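Local coordinates for probable peptidyl-prolyl cis-trans isomerase (Mimivirus, PDB 2OSE) that may isomerise peptidyl-prolyl bonds, as cyclophilins generally do, and assembles into a homotrimer found in the virion, at the interface of chains A and B. Residues are numbered along the deposited sequence; one frame, centred on the assembly and turned at random. Chains: chain A/B, Probable peptidyl-prolyl cis-trans isomerase.

Contact 1: the interface of chains A and B. Residues chain A 185, 188, 190; chain B 133-135, 166.
A:Tyr190 and B:Pro133 meet at an interface that joins neighbouring subunits of the homotrimer through unlike surfaces, apparently head to tail: a loop of one chain following helix 177-186 lies against strand 134-135, the loop before it and a separate loop at B:Asp166 in the next. The contact is mainly van der Waals and CH-pi. B:Pro133 sets its CG under the middle of the tyrosine ring, 3.6 Å from the centroid, in a CH-pi contact. The carbonyl O of B:Pro133 lies on the same side of the ring plane but beyond the rim, 3.5 Å from A:Tyr190 CD2. With CG anti to its carbonyl carbon (chi1 -78°), A:Tyr190 carries its ring out over the proline. B:Thr135 comes to the ring at its edge and in its plane, where the hydroxyl OG1 is 3.6 Å from A:Tyr190 CE2, and the two side chains cross nearly at right angles. The aliphatic chain of A:Lys188 runs past the same OG1, its CD 3.7 Å away, and bends at its end (chi4 64°). Its amino group NZ is 6.4 Å from the carboxylate OD2 of B:Asp166, so any attraction between the opposite charges would be long-range. That OD2 approaches the phenol OH of A:Tyr190 to 3.3 Å, close but not a bond, with the ring and carboxylate planes 57° apart. At the other end of the patch, the CB and methyl CG2 of B:Thr135 each come 3.4 Å from the carbonyl O of A:Ser185, near the C-terminal end of the helix. For the protein, the site seats the aromatic loop residue of one subunit on the proline of its neighbour and so joins two copies of the trimer.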
loop_
_atom_site.group_PDB
_atom_site.type_symbol
_atom_site.label_atom_id
_atom_site.label_comp_id
_atom_site.label_asym_id
_atom_site.label_seq_id
_atom_site.Cartn_x
_atom_site.Cartn_y
_atom_site.Cartn_z
ATOM N N SER A 185 17.127 -10.810 5.750
ATOM C CA SER A 185 18.057 -10.400 4.687
ATOM C C SER A 185 17.312 -9.982 3.420
ATOM O O SER A 185 17.649 -8.986 2.823
ATOM C CB SER A 185 19.038 -11.503 4.352
ATOM O OG SER A 185 19.966 -11.586 5.426
ATOM N N LYS A 188 15.792 -6.349 3.378
ATOM C CA LYS A 188 16.634 -5.171 3.566
ATOM C C LYS A 188 16.118 -4.059 2.634
ATOM O O LYS A 188 15.915 -4.310 1.446
ATOM C CB LYS A 188 18.093 -5.513 3.268
ATOM C CG LYS A 188 19.062 -4.327 3.482
ATOM C CD LYS A 188 20.434 -4.666 2.958
ATOM C CE LYS A 188 21.234 -3.409 2.565
ATOM N NZ LYS A 188 21.531 -2.518 3.744
ATOM N N TYR A 190 15.505 -0.762 0.279
ATOM C CA TYR A 190 16.130 0.030 -0.764
ATOM C C TYR A 190 14.963 0.781 -1.388
ATOM O O TYR A 190 13.940 0.167 -1.654
ATOM C CB TYR A 190 16.712 -0.889 -1.835
ATOM C CG TYR A 190 18.012 -1.534 -1.462
ATOM C CD1 TYR A 190 19.138 -0.756 -1.237
ATOM C CD2 TYR A 190 18.124 -2.923 -1.345
ATOM C CE1 TYR A 190 20.362 -1.317 -0.915
ATOM C CE2 TYR A 190 19.381 -3.523 -1.025
ATOM C CZ TYR A 190 20.487 -2.691 -0.810
ATOM O OH TYR A 190 21.754 -3.180 -0.500
ATOM N N PRO B 133 18.908 -2.244 -6.413
ATOM C CA PRO B 133 19.420 -3.509 -5.889
ATOM C C PRO B 133 18.341 -4.289 -5.089
ATOM O O PRO B 133 17.314 -3.730 -4.676
ATOM C CB PRO B 133 20.559 -3.074 -4.963
ATOM C CG PRO B 133 20.199 -1.698 -4.540
ATOM C CD PRO B 133 19.423 -1.077 -5.669
ATOM N N TYR B 134 18.560 -5.587 -4.945
ATOM C CA TYR B 134 17.875 -6.376 -3.906
ATOM C C TYR B 134 18.890 -7.322 -3.218
ATOM O O TYR B 134 20.029 -7.457 -3.681
ATOM C CB TYR B 134 16.677 -7.136 -4.471
ATOM C CG TYR B 134 17.018 -8.336 -5.313
ATOM C CD1 TYR B 134 17.121 -9.609 -4.728
ATOM C CD2 TYR B 134 17.203 -8.227 -6.691
ATOM C CE1 TYR B 134 17.396 -10.727 -5.478
ATOM C CE2 TYR B 134 17.468 -9.343 -7.463
ATOM C CZ TYR B 134 17.573 -10.592 -6.846
ATOM O OH TYR B 134 17.845 -11.698 -7.586
ATOM N N THR B 135 18.474 -7.916 -2.093
ATOM C CA THR B 135 19.335 -8.784 -1.268
ATOM C C THR B 135 18.693 -10.160 -1.209
ATOM O O THR B 135 17.466 -10.293 -1.048
ATOM C CB THR B 135 19.541 -8.184 0.131
ATOM O OG1 THR B 135 20.156 -6.900 0.009
ATOM C CG2 THR B 135 20.468 -9.037 0.971
ATOM N N ASP B 166 24.615 1.610 -3.802
ATOM C CA ASP B 166 24.217 0.459 -4.595
ATOM C C ASP B 166 23.079 0.765 -5.582
ATOM O O ASP B 166 22.718 -0.092 -6.376
ATOM C CB ASP B 166 23.764 -0.700 -3.700
ATOM C CG ASP B 166 24.895 -1.310 -2.877
ATOM O OD1 ASP B 166 26.085 -1.186 -3.261
ATOM O OD2 ASP B 166 24.558 -1.942 -1.844
#

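Contact 2: the interface of chains A and B. Residues chain A 182, 185-186; chain B 135-137, 139.
A:Lys182 and B:Glu137 run side by side across the interface and point the same way, their stems touching before their charged ends meet. The lysine, on helix 177-186, is extended beyond CG. Its CB and CG pass over B:Glu137 CB, each 3.8 Å from it. Further out, A:Lys182 CD packs on the carboxylate carbon CD of B:Glu137. The glutamate starts from the crowded position, with CG between its backbone N and carbonyl carbon (chi1 61°), and is extended from there on, which carries its carboxylate alongside the lysine. The tips form a loose salt bridge, A:Lys182 NZ to B:Glu137 OE2 at 3.6 Å, while the other oxygen, OE1, lies against the lysine's methylene CD. One helical turn along, A:Met186 also lies beside B:Glu137 and points the same way, so the glutamate stem meets two side chains of one helix. A bend at the thioether (chi3 -90°) turns the methyl CE towards B:Glu137 CB, 3.8 Å away. Behind it, A:Met186 CG rests on the peptide link from B:Asp136 to B:Glu137, 3.4 Å from B:Glu137 N, and the backbone CA of A:Met186 comes equally near to the carbonyl O of B:Thr135. The end of the helix is thus laid along main chain as much as on side chains. A:Ser185 brings its CB rather than its hydroxyl to this stretch and turns its OG towards B:Gly139, still 4.1 Å from its N. In this homotrimer the patch sets one helix end against the loop of a neighbouring subunit. The beta-carbon of A:Ser185 packs 3.5 Å from the carbonyl O of B:Asp136.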
loop_
_atom_site.group_PDB
_atom_site.type_symbol
_atom_site.label_atom_id
_atom_site.label_comp_id
_atom_site.label_asym_id
_atom_site.label_seq_id
_atom_site.Cartn_x
_atom_site.Cartn_y
_atom_site.Cartn_z
ATOM N N LYS A 182 17.018 -15.430 6.955
ATOM C CA LYS A 182 16.862 -15.414 5.494
ATOM C C LYS A 182 15.794 -14.386 5.066
ATOM O O LYS A 182 16.020 -13.582 4.158
ATOM C CB LYS A 182 16.489 -16.803 4.985
ATOM C CG LYS A 182 17.665 -17.819 5.002
ATOM C CD LYS A 182 17.233 -19.177 4.429
ATOM C CE LYS A 182 18.441 -20.133 4.461
ATOM N NZ LYS A 182 18.073 -21.466 3.835
ATOM N N SER A 185 17.127 -10.810 5.750
ATOM C CA SER A 185 18.057 -10.400 4.687
ATOM C C SER A 185 17.312 -9.982 3.420
ATOM O O SER A 185 17.649 -8.986 2.823
ATOM C CB SER A 185 19.038 -11.503 4.352
ATOM O OG SER A 185 19.966 -11.586 5.426
ATOM N N MET A 186 16.318 -10.758 3.005
ATOM C CA MET A 186 15.611 -10.468 1.764
ATOM C C MET A 186 14.730 -9.230 1.813
ATOM O O MET A 186 14.310 -8.744 0.757
ATOM C CB MET A 186 14.797 -11.659 1.324
ATOM C CG MET A 186 15.670 -12.808 0.935
ATOM S SD MET A 186 14.675 -14.105 0.274
ATOM C CE MET A 186 14.335 -15.007 1.757
ATOM N N THR B 135 18.474 -7.916 -2.093
ATOM C CA THR B 135 19.335 -8.784 -1.268
ATOM C C THR B 135 18.693 -10.160 -1.209
ATOM O O THR B 135 17.466 -10.293 -1.048
ATOM C CB THR B 135 19.541 -8.184 0.131
ATOM O OG1 THR B 135 20.156 -6.900 0.009
ATOM C CG2 THR B 135 20.468 -9.037 0.971
ATOM N N ASP B 136 19.506 -11.200 -1.385
ATOM C CA ASP B 136 18.975 -12.545 -1.390
ATOM C C ASP B 136 18.996 -13.106 0.038
ATOM O O ASP B 136 19.380 -12.401 0.965
ATOM C CB ASP B 136 19.729 -13.437 -2.389
ATOM C CG ASP B 136 21.145 -13.801 -1.930
ATOM O OD1 ASP B 136 21.646 -13.307 -0.880
ATOM O OD2 ASP B 136 21.765 -14.607 -2.654
ATOM N N GLU B 137 18.616 -14.371 0.192
ATOM C CA GLU B 137 18.568 -15.013 1.512
ATOM C C GLU B 137 19.905 -15.045 2.290
ATOM O O GLU B 137 19.903 -15.245 3.500
ATOM C CB GLU B 137 17.875 -16.384 1.451
ATOM C CG GLU B 137 18.522 -17.412 0.563
ATOM C CD GLU B 137 17.983 -18.833 0.775
ATOM O OE1 GLU B 137 16.736 -19.030 0.898
ATOM O OE2 GLU B 137 18.820 -19.775 0.780
ATOM N N GLY B 139 22.149 -12.483 2.088
ATOM C CA GLY B 139 22.588 -11.118 2.275
ATOM C C GLY B 139 23.394 -10.627 1.077
ATOM O O GLY B 139 24.024 -9.578 1.150
#

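Contact 1 and contact 2 are neighbouring patches of one subunit interface, the centres of their C-alpha atoms about 8 Å apart. They share A:Ser185, towards the end of helix 177-186, and B:Thr135, which closes strand 134-135. From this pair contact 1 runs into the loop after the helix and, on chain B, back to B:Pro133 and across to B:Asp166; contact 2 runs back along the helix and forward past the strand. Around the shared pair the segments thus pass in opposite sequence directions. The interface is not an exact two-fold, consistent with a trimer whose subunits use unlike surfaces towards their neighbours, possibly in a closed ring.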